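Local coordinates for protein glutathione transferase o1 (Bombyx mori, PDB 3RBT) that may transfer glutathione and use it to reduce dehydroascorbate, activities general to its family that could be weak in this omega-class member, at residues K26-H31 against E53-D58; R72-V77 against L89-V94; M34-H39 against H240-Y245. One frame throughout, in Å; residues are numbered along the deposited sequence.

Contact 1 (K26-H31 against E53-D58)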
loop_
_atom_site.group_PDB
_atom_site.type_symbol
_atom_site.label_atom_id
_atom_site.label_comp_id
_atom_site.label_asym_id
_atom_site.label_seq_id
_atom_site.Cartn_x
_atom_site.Cartn_y
_atom_site.Cartn_z
ATOM N N LYS A 26 8.471 24.952 9.185
ATOM C CA LYS A 26 8.945 23.957 8.219
ATOM C C LYS A 26 8.635 22.535 8.661
ATOM O O LYS A 26 8.622 22.227 9.858
ATOM C CB LYS A 26 10.458 24.091 7.981
ATOM C CG LYS A 26 10.912 25.480 7.529
ATOM C CD LYS A 26 12.406 25.533 7.182
ATOM C CE LYS A 26 13.307 25.447 8.411
ATOM N NZ LYS A 26 13.062 26.525 9.443
ATOM N N LEU A 27 8.383 21.667 7.689
ATOM C CA LEU A 27 8.282 20.242 7.943
ATOM C C LEU A 27 9.699 19.686 8.018
ATOM O O LEU A 27 10.637 20.315 7.532
ATOM C CB LEU A 27 7.477 19.570 6.833
ATOM C CG LEU A 27 5.970 19.316 7.005
ATOM C CD1 LEU A 27 5.209 20.392 7.789
ATOM C CD2 LEU A 27 5.318 19.064 5.642
ATOM N N ARG A 28 9.863 18.527 8.643
ATOM C CA ARG A 28 11.198 17.963 8.848
ATOM C C ARG A 28 11.290 16.542 8.313
ATOM O O ARG A 28 10.553 15.660 8.754
ATOM C CB ARG A 28 11.552 17.979 10.335
ATOM C CG ARG A 28 12.980 17.535 10.663
ATOM C CD ARG A 28 13.223 17.621 12.169
ATOM N NE ARG A 28 13.286 19.005 12.647
ATOM C CZ ARG A 28 12.849 19.423 13.834
ATOM N NH1 ARG A 28 12.288 18.581 14.694
ATOM N NH2 ARG A 28 12.969 20.703 14.163
ATOM N N LEU A 29 12.206 16.325 7.374
ATOM C CA LEU A 29 12.465 14.990 6.866
ATOM C C LEU A 29 13.738 14.396 7.465
ATOM O O LEU A 29 14.830 14.974 7.339
ATOM C CB LEU A 29 12.543 14.991 5.333
ATOM C CG LEU A 29 12.554 13.605 4.658
ATOM C CD1 LEU A 29 11.210 12.891 4.806
ATOM C CD2 LEU A 29 12.957 13.698 3.183
ATOM N N TYR A 30 13.576 13.256 8.134
ATOM C CA TYR A 30 14.691 12.410 8.549
ATOM C C TYR A 30 14.995 11.437 7.411
ATOM O O TYR A 30 14.155 10.619 7.030
ATOM C CB TYR A 30 14.358 11.643 9.832
ATOM C CG TYR A 30 14.137 12.509 11.055
ATOM C CD1 TYR A 30 12.875 13.016 11.347
ATOM C CD2 TYR A 30 15.182 12.797 11.936
ATOM C CE1 TYR A 30 12.655 13.809 12.472
ATOM C CE2 TYR A 30 14.974 13.597 13.065
ATOM C CZ TYR A 30 13.697 14.088 13.325
ATOM O OH TYR A 30 13.444 14.872 14.429
ATOM N N HIS A 31 16.211 11.535 6.884
ATOM C CA HIS A 31 16.560 10.940 5.601
ATOM C C HIS A 31 17.992 10.438 5.638
ATOM O O HIS A 31 18.880 11.126 6.145
ATOM C CB HIS A 31 16.383 12.009 4.510
ATOM C CG HIS A 31 16.995 11.666 3.186
ATOM N ND1 HIS A 31 16.545 10.627 2.398
ATOM C CD2 HIS A 31 17.992 12.264 2.488
ATOM C CE1 HIS A 31 17.254 10.584 1.283
ATOM N NE2 HIS A 31 18.139 11.567 1.313
ATOM N N GLU A 53 13.130 21.003 6.232
ATOM C CA GLU A 53 14.544 20.810 6.510
ATOM C C GLU A 53 14.836 19.314 6.520
ATOM O O GLU A 53 13.956 18.502 6.816
ATOM C CB GLU A 53 14.917 21.441 7.852
ATOM C CG GLU A 53 13.968 21.074 8.995
ATOM C CD GLU A 53 14.298 21.801 10.287
ATOM O OE1 GLU A 53 14.511 23.028 10.257
ATOM O OE2 GLU A 53 14.354 21.134 11.333
ATOM N N VAL A 54 16.070 18.958 6.187
ATOM C CA VAL A 54 16.508 17.576 6.192
ATOM C C VAL A 54 17.413 17.312 7.391
ATOM O O VAL A 54 18.451 17.962 7.551
ATOM C CB VAL A 54 17.263 17.215 4.898
ATOM C CG1 VAL A 54 17.745 15.769 4.937
ATOM C CG2 VAL A 54 16.383 17.440 3.686
ATOM N N TYR A 55 17.015 16.367 8.239
ATOM C CA TYR A 55 17.930 15.857 9.245
ATOM C C TYR A 55 18.544 14.562 8.744
ATOM O O TYR A 55 17.860 13.544 8.600
ATOM C CB TYR A 55 17.270 15.720 10.622
ATOM C CG TYR A 55 17.371 17.003 11.415
ATOM C CD1 TYR A 55 18.222 17.104 12.514
ATOM C CD2 TYR A 55 16.646 18.140 11.032
ATOM C CE1 TYR A 55 18.338 18.307 13.226
ATOM C CE2 TYR A 55 16.747 19.330 11.736
ATOM C CZ TYR A 55 17.593 19.412 12.830
ATOM O OH TYR A 55 17.685 20.602 13.521
ATOM N N ARG A 56 19.836 14.643 8.441
ATOM C CA ARG A 56 20.597 13.519 7.920
ATOM C C ARG A 56 20.824 12.472 9.000
ATOM O O ARG A 56 21.372 12.771 10.064
ATOM C CB ARG A 56 21.950 13.997 7.384
ATOM C CG ARG A 56 21.879 14.782 6.095
ATOM C CD ARG A 56 23.230 15.407 5.780
ATOM N NE ARG A 56 23.469 15.456 4.341
ATOM C CZ ARG A 56 24.672 15.548 3.772
ATOM N NH1 ARG A 56 25.774 15.599 4.519
ATOM N NH2 ARG A 56 24.773 15.584 2.447
ATOM N N LEU A 57 20.394 11.248 8.713
ATOM C CA LEU A 57 20.584 10.126 9.613
ATOM C C LEU A 57 21.832 9.351 9.215
ATOM O O LEU A 57 22.039 9.048 8.030
ATOM C CB LEU A 57 19.364 9.196 9.576
ATOM C CG LEU A 57 18.005 9.721 10.044
ATOM C CD1 LEU A 57 16.872 8.850 9.496
ATOM C CD2 LEU A 57 17.941 9.798 11.557
ATOM N N ASP A 58 22.669 9.061 10.207
ATOM C CA ASP A 58 23.794 8.158 10.038
ATOM C C ASP A 58 23.298 6.746 10.356
ATOM O O ASP A 58 22.928 6.468 11.499
ATOM C CB ASP A 58 24.945 8.553 10.972
ATOM C CG ASP A 58 26.244 7.797 10.676
ATOM O OD1 ASP A 58 26.194 6.608 10.290
ATOM O OD2 ASP A 58 27.329 8.397 10.848
#
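Strands 27-31 and 52-56 run in parallel, zipped by a full ladder of backbone hydrogen bonds, and the contact is tightest around this ladder and the buried residues beside it. Leu29 is gripped at both ends: its N donates to Glu53 O at 2.8 Å, nearly along the C=O axis, and its O accepts from Tyr55 N at 2.7 Å. The last rung, Leu57 N to His31 O, approaches from above the carbonyl plane. On one face, Tyr30 and Tyr55 run alongside each other, with Tyr30 CD2 3.8 Å from Tyr55 CB. Leu57, further along the chain, brings its CD1 to 3.8 Å from Tyr30 CB. On the face of the two tyrosines Arg28, its CG anti to the backbone N (chi1 -174°), extends beside Glu53 and bends at chi3. Its NE donates in the guanidinium plane to the anti lone pair of Glu53 OE2 at 2.7 Å, and NH2 adds a weak bond to that oxygen. Arg28 NH1 also pairs with Glu79, so the guanidinium spans two carboxylates, which probably keeps both ionised; Glu79 takes the Tyr30 hydroxyl as well.

Toward solvent the grip slackens. Lys26 reaches Glu53 OE1 only through a long salt bridge, NZ at 3.9 Å, and exposed Arg56 turns to Asp33.

This is the parallel pair of a beta-alpha-beta unit in the thioredoxin-like domain: the connecting helix 36-47 packs on Leu29, His31 and Val54, and strand 77-80 flanks strand 27-31 on its other edge.

Contact 2 (R72-V77 against L89-V94)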
loop_
_atom_site.group_PDB
_atom_site.type_symbol
_atom_site.label_atom_id
_atom_site.label_comp_id
_atom_site.label_asym_id
_atom_site.label_seq_id
_atom_site.Cartn_x
_atom_site.Cartn_y
_atom_site.Cartn_z
ATOM N N ARG A 72 11.257 0.131 14.679
ATOM C CA ARG A 72 11.523 -0.671 13.478
ATOM C C ARG A 72 12.464 0.043 12.487
ATOM O O ARG A 72 12.801 -0.499 11.434
ATOM C CB ARG A 72 10.196 -1.071 12.813
ATOM C CG ARG A 72 9.457 -2.217 13.541
ATOM C CD ARG A 72 7.929 -2.096 13.425
ATOM N NE ARG A 72 7.460 -2.059 12.034
ATOM C CZ ARG A 72 6.895 -3.084 11.394
ATOM N NH1 ARG A 72 6.712 -4.246 12.016
ATOM N NH2 ARG A 72 6.515 -2.947 10.127
ATOM N N LEU A 73 12.875 1.262 12.838
ATOM C CA LEU A 73 13.850 2.055 12.074
ATOM C C LEU A 73 13.462 2.277 10.602
ATOM O O LEU A 73 14.288 2.143 9.693
ATOM C CB LEU A 73 15.264 1.461 12.217
ATOM C CG LEU A 73 15.882 1.607 13.610
ATOM C CD1 LEU A 73 17.165 0.818 13.743
ATOM C CD2 LEU A 73 16.144 3.078 13.912
ATOM N N LYS A 74 12.196 2.620 10.389
ATOM C CA LYS A 74 11.678 2.865 9.055
ATOM C C LYS A 74 12.201 4.190 8.535
ATOM O O LYS A 74 12.434 5.125 9.314
ATOM C CB LYS A 74 10.151 2.844 9.050
ATOM C CG LYS A 74 9.559 1.657 9.802
ATOM C CD LYS A 74 8.127 1.376 9.409
ATOM C CE LYS A 74 8.072 0.269 8.363
ATOM N NZ LYS A 74 6.676 -0.193 8.150
ATOM N N ILE A 75 12.422 4.251 7.223
ATOM C CA ILE A 75 12.937 5.462 6.575
ATOM C C ILE A 75 12.234 5.704 5.244
ATOM O O ILE A 75 11.826 4.747 4.580
ATOM C CB ILE A 75 14.488 5.443 6.364
ATOM C CG1 ILE A 75 14.914 4.270 5.467
ATOM C CG2 ILE A 75 15.242 5.470 7.721
ATOM C CD1 ILE A 75 16.373 4.334 5.047
ATOM N N PRO A 76 12.066 6.983 4.863
ATOM C CA PRO A 76 12.403 8.166 5.663
ATOM C C PRO A 76 11.323 8.417 6.704
ATOM O O PRO A 76 10.355 7.659 6.778
ATOM C CB PRO A 76 12.385 9.287 4.625
ATOM C CG PRO A 76 11.302 8.862 3.688
ATOM C CD PRO A 76 11.506 7.365 3.553
ATOM N N VAL A 77 11.490 9.465 7.504
ATOM C CA VAL A 77 10.449 9.899 8.424
ATOM C C VAL A 77 10.133 11.365 8.149
ATOM O O VAL A 77 11.038 12.202 8.070
ATOM C CB VAL A 77 10.875 9.774 9.901
ATOM C CG1 VAL A 77 9.762 10.294 10.821
ATOM C CG2 VAL A 77 11.233 8.335 10.253
ATOM N N LEU A 89 5.604 10.663 10.764
ATOM C CA LEU A 89 4.835 9.955 9.745
ATOM C C LEU A 89 5.776 9.028 8.997
ATOM O O LEU A 89 6.873 9.438 8.620
ATOM C CB LEU A 89 4.174 10.924 8.762
ATOM C CG LEU A 89 2.743 11.411 9.039
ATOM C CD1 LEU A 89 2.224 12.242 7.855
ATOM C CD2 LEU A 89 1.812 10.254 9.290
ATOM N N PHE A 90 5.333 7.788 8.797
ATOM C CA PHE A 90 6.149 6.743 8.190
ATOM C C PHE A 90 5.604 6.311 6.831
ATOM O O PHE A 90 4.442 6.587 6.503
ATOM C CB PHE A 90 6.221 5.509 9.113
ATOM C CG PHE A 90 6.774 5.788 10.487
ATOM C CD1 PHE A 90 5.937 5.798 11.598
ATOM C CD2 PHE A 90 8.133 6.019 10.673
ATOM C CE1 PHE A 90 6.439 6.044 12.874
ATOM C CE2 PHE A 90 8.650 6.277 11.949
ATOM C CZ PHE A 90 7.804 6.281 13.048
ATOM N N GLU A 91 6.455 5.608 6.076
ATOM C CA GLU A 91 6.127 4.966 4.790
ATOM C C GLU A 91 5.943 5.972 3.650
ATOM O O GLU A 91 5.011 6.787 3.677
ATOM C CB GLU A 91 4.925 4.019 4.919
ATOM C CG GLU A 91 5.166 2.836 5.855
ATOM C CD GLU A 91 4.134 1.739 5.708
ATOM O OE1 GLU A 91 3.430 1.714 4.673
ATOM O OE2 GLU A 91 4.027 0.886 6.633
ATOM N N SER A 92 6.836 5.909 2.656
ATOM C CA SER A 92 6.961 6.970 1.637
ATOM C C SER A 92 5.668 7.244 0.871
ATOM O O SER A 92 5.354 8.392 0.583
ATOM C CB SER A 92 8.101 6.665 0.645
ATOM O OG SER A 92 7.803 5.519 -0.138
ATOM N N VAL A 93 4.929 6.184 0.550
ATOM C CA VAL A 93 3.624 6.316 -0.100
ATOM C C VAL A 93 2.626 7.073 0.778
ATOM O O VAL A 93 1.977 8.007 0.320
ATOM C CB VAL A 93 3.027 4.940 -0.484
ATOM C CG1 VAL A 93 1.657 5.126 -1.148
ATOM C CG2 VAL A 93 3.974 4.192 -1.419
ATOM N N VAL A 94 2.509 6.665 2.038
ATOM C CA VAL A 94 1.593 7.322 2.975
ATOM C C VAL A 94 1.992 8.793 3.180
ATOM O O VAL A 94 1.131 9.695 3.203
ATOM C CB VAL A 94 1.540 6.565 4.316
ATOM C CG1 VAL A 94 0.676 7.295 5.324
ATOM C CG2 VAL A 94 1.012 5.153 4.093
HETATM O O HOH W 1 9.322 4.174 2.725
HETATM O O HOH W 2 9.040 5.156 6.641
#
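Arg72 opens the loop facing the dimer partner, forming a salt bridge with Glu128 of the second subunit. Two residues on, Lys74 does double duty. Its CB rests 4.1 Å from Phe90 CD2, and the chain, bent at chi3 (97°), then runs alongside Glu91 until NZ meets Glu91 OE2 in a salt bridge of 3.2 Å, weak as a hydrogen bond. Ile75 points away from the partner segment and its side chain touches Asn35, but its carbonyl is held across the gap by a water that donates to Ile75 O at 3.2 Å and accepts from Ser92 N at 3.0 Å. The peptide bond leading into Pro76 is cis. This is the cis-proline loop of the thioredoxin-fold domain, which in glutathione transferases borders the glutathione site together with the start of the helix that follows strand 87-89. Here Glu91 holds the N-cap position of helix 92-102. A second water bridges the two parts, 2.8 Å from Pro76 O, to which it donates, and 2.7 Å from Glu91 N, from which it accepts; thus both waters tie loop carbonyls to amides at the helix start. At Val77 the chain enters strand 77-80, and an apolar pair forms: CG2 lies 3.7 Å from Phe90 CE2, the valine flanking the ring. The other methyl, CG1, lies against the Leu89 carbonyl oxygen. An alanine here would remove both methyl groups and would probably leave the Phe90 ring less firmly seated. Phe66 of helix 64-69 also touches the Val77 side chain.

Contact 3 (M34-H39 against H240-Y245)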
loop_
_atom_site.group_PDB
_atom_site.type_symbol
_atom_site.label_atom_id
_atom_site.label_comp_id
_atom_site.label_asym_id
_atom_site.label_seq_id
_atom_site.Cartn_x
_atom_site.Cartn_y
_atom_site.Cartn_z
ATOM N N MET A 34 21.262 9.453 -0.056
ATOM C CA MET A 34 21.191 8.474 -1.155
ATOM C C MET A 34 20.056 7.440 -1.043
ATOM O O MET A 34 19.949 6.554 -1.892
ATOM C CB MET A 34 22.535 7.754 -1.360
ATOM C CG MET A 34 23.710 8.656 -1.718
ATOM S SD MET A 34 23.409 9.667 -3.188
ATOM C CE MET A 34 25.085 9.840 -3.786
ATOM N N ASN A 35 19.230 7.527 -0.002
ATOM C CA ASN A 35 18.079 6.611 0.114
ATOM C C ASN A 35 16.968 7.048 -0.840
ATOM O O ASN A 35 16.488 8.178 -0.747
ATOM C CB ASN A 35 17.548 6.525 1.548
ATOM C CG ASN A 35 16.335 5.608 1.672
ATOM O OD1 ASN A 35 15.189 6.074 1.674
ATOM N ND2 ASN A 35 16.581 4.301 1.767
ATOM N N PRO A 36 16.576 6.158 -1.762
ATOM C CA PRO A 36 15.570 6.457 -2.794
ATOM C C PRO A 36 14.149 6.711 -2.253
ATOM O O PRO A 36 13.394 7.450 -2.875
ATOM C CB PRO A 36 15.587 5.200 -3.674
ATOM C CG PRO A 36 16.047 4.087 -2.743
ATOM C CD PRO A 36 17.070 4.768 -1.855
ATOM N N TYR A 37 13.787 6.100 -1.123
ATOM C CA TYR A 37 12.486 6.359 -0.481
ATOM C C TYR A 37 12.410 7.783 0.067
ATOM O O TYR A 37 11.356 8.438 -0.015
ATOM C CB TYR A 37 12.199 5.333 0.614
ATOM C CG TYR A 37 11.977 3.925 0.077
ATOM C CD1 TYR A 37 10.753 3.557 -0.493
ATOM C CD2 TYR A 37 13.008 2.977 0.109
ATOM C CE1 TYR A 37 10.550 2.258 -1.004
ATOM C CE2 TYR A 37 12.814 1.678 -0.386
ATOM C CZ TYR A 37 11.587 1.331 -0.941
ATOM O OH TYR A 37 11.412 0.064 -1.433
ATOM N N GLY A 38 13.536 8.273 0.594
ATOM C CA GLY A 38 13.664 9.678 0.968
ATOM C C GLY A 38 13.691 10.597 -0.245
ATOM O O GLY A 38 13.111 11.674 -0.215
ATOM N N HIS A 39 14.376 10.170 -1.305
ATOM C CA HIS A 39 14.437 10.908 -2.582
ATOM C C HIS A 39 13.015 11.184 -3.101
ATOM O O HIS A 39 12.688 12.314 -3.481
ATOM C CB HIS A 39 15.246 10.103 -3.604
ATOM C CG HIS A 39 15.626 10.864 -4.844
ATOM N ND1 HIS A 39 16.514 10.361 -5.772
ATOM C CD2 HIS A 39 15.252 12.085 -5.303
ATOM C CE1 HIS A 39 16.654 11.230 -6.759
ATOM N NE2 HIS A 39 15.904 12.286 -6.495
ATOM N N HIS A 240 23.051 -1.309 1.648
ATOM C CA HIS A 240 22.865 -1.363 3.106
ATOM C C HIS A 240 21.880 -0.329 3.649
ATOM O O HIS A 240 21.158 -0.580 4.627
ATOM C CB HIS A 240 24.216 -1.270 3.819
ATOM C CG HIS A 240 25.049 -2.510 3.677
ATOM N ND1 HIS A 240 26.338 -2.493 3.187
ATOM C CD2 HIS A 240 24.765 -3.808 3.943
ATOM C CE1 HIS A 240 26.817 -3.722 3.170
ATOM N NE2 HIS A 240 25.882 -4.541 3.621
ATOM N N SER A 241 21.835 0.815 2.980
ATOM C CA SER A 241 21.009 1.931 3.396
ATOM C C SER A 241 19.981 2.349 2.315
ATOM O O SER A 241 19.444 3.456 2.340
ATOM C CB SER A 241 21.940 3.069 3.841
ATOM O OG SER A 241 21.699 4.268 3.141
ATOM N N MET A 242 19.685 1.421 1.404
ATOM C CA MET A 242 18.802 1.642 0.251
ATOM C C MET A 242 17.315 1.257 0.481
ATOM O O MET A 242 16.438 1.711 -0.256
ATOM C CB MET A 242 19.368 0.861 -0.949
ATOM C CG MET A 242 18.760 1.176 -2.314
ATOM S SD MET A 242 19.540 0.212 -3.637
ATOM C CE MET A 242 18.328 0.442 -4.939
ATOM N N GLY A 243 17.042 0.422 1.484
ATOM C CA GLY A 243 15.678 -0.068 1.747
ATOM C C GLY A 243 14.733 0.921 2.417
ATOM O O GLY A 243 15.073 2.090 2.615
ATOM N N TYR A 244 13.535 0.452 2.760
ATOM C CA TYR A 244 12.561 1.284 3.480
ATOM C C TYR A 244 12.724 1.164 5.009
ATOM O O TYR A 244 11.961 1.739 5.783
ATOM C CB TYR A 244 11.125 0.989 3.018
ATOM C CG TYR A 244 10.703 -0.465 3.131
ATOM C CD1 TYR A 244 10.174 -0.966 4.321
ATOM C CD2 TYR A 244 10.823 -1.332 2.045
ATOM C CE1 TYR A 244 9.780 -2.299 4.431
ATOM C CE2 TYR A 244 10.439 -2.675 2.144
ATOM C CZ TYR A 244 9.919 -3.148 3.340
ATOM O OH TYR A 244 9.531 -4.464 3.447
ATOM N N TYR A 245 13.731 0.408 5.426
ATOM C CA TYR A 245 14.135 0.328 6.827
ATOM C C TYR A 245 15.651 0.208 6.908
ATOM O O TYR A 245 16.307 -0.220 5.953
ATOM C CB TYR A 245 13.456 -0.844 7.557
ATOM C CG TYR A 245 13.658 -2.193 6.900
ATOM C CD1 TYR A 245 12.865 -2.585 5.818
ATOM C CD2 TYR A 245 14.633 -3.084 7.363
ATOM C CE1 TYR A 245 13.036 -3.819 5.201
ATOM C CE2 TYR A 245 14.813 -4.337 6.748
ATOM C CZ TYR A 245 14.007 -4.691 5.666
ATOM O OH TYR A 245 14.159 -5.911 5.037
#
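The Tyr37 ring carries Tyr244 CB over the centre of one face, 3.9 Å from its centroid, while Met242 O sits at its edge. The Tyr244 ring, its CG in the crowded position between backbone N and carbonyl carbon (chi1 56°), turns an edge toward the Tyr37 face in an offset edge-to-face pair, centroids 6.0 Å apart and planes at 87°; Tyr245 CD1 lies over one Tyr244 face, near the rim, and Tyr37 OH meets the Tyr244 edge. The Asn35 amide is the third flat group. With CG anti to the backbone N, its ND2 bonds near its own plane to Ser241 O at 3.0 Å and Gly243 O at 2.8 Å, so both hydrogens are used on the C-terminal tail. Its OD1 receives Gly38 N at 3.0 Å on a lone pair, capping helix 36-47. These three bonds fix the amide's rotation, probably at the position of the omega-class catalytic cysteine. The Pro36 ring crosses the Met242 side chain at about a right angle, Pro36 CD 4.0 Å from Met242 CG. The tail after helix 227-237 is thus wedged against the start of helix 36-47, with Met242 against helix 113-138 and Pro36 and Tyr37 against Trp182 of helix 174-186.

In the fold
From the N terminus, strand 27-31 comes first, and contact 1 closes the short loop through helix 36-47 when strand 52-56 joins it. The first segment of contact 3 lies within that loop, so contacts 1 and 3 cross. Contact 2 follows contact 1 in series, closing the hairpin region of strands 77-80 and 87-89, and falls wholly between the two segments of contact 3, which the chain completes only after the helical domain. The three also meet in space: Tyr30 N and Val77 O probably bond contact 1 to contact 2, and Ile75 N and Tyr244 O contact 2 to contact 3. The C-terminal tail is thereby tied back to the thioredoxin-like domain.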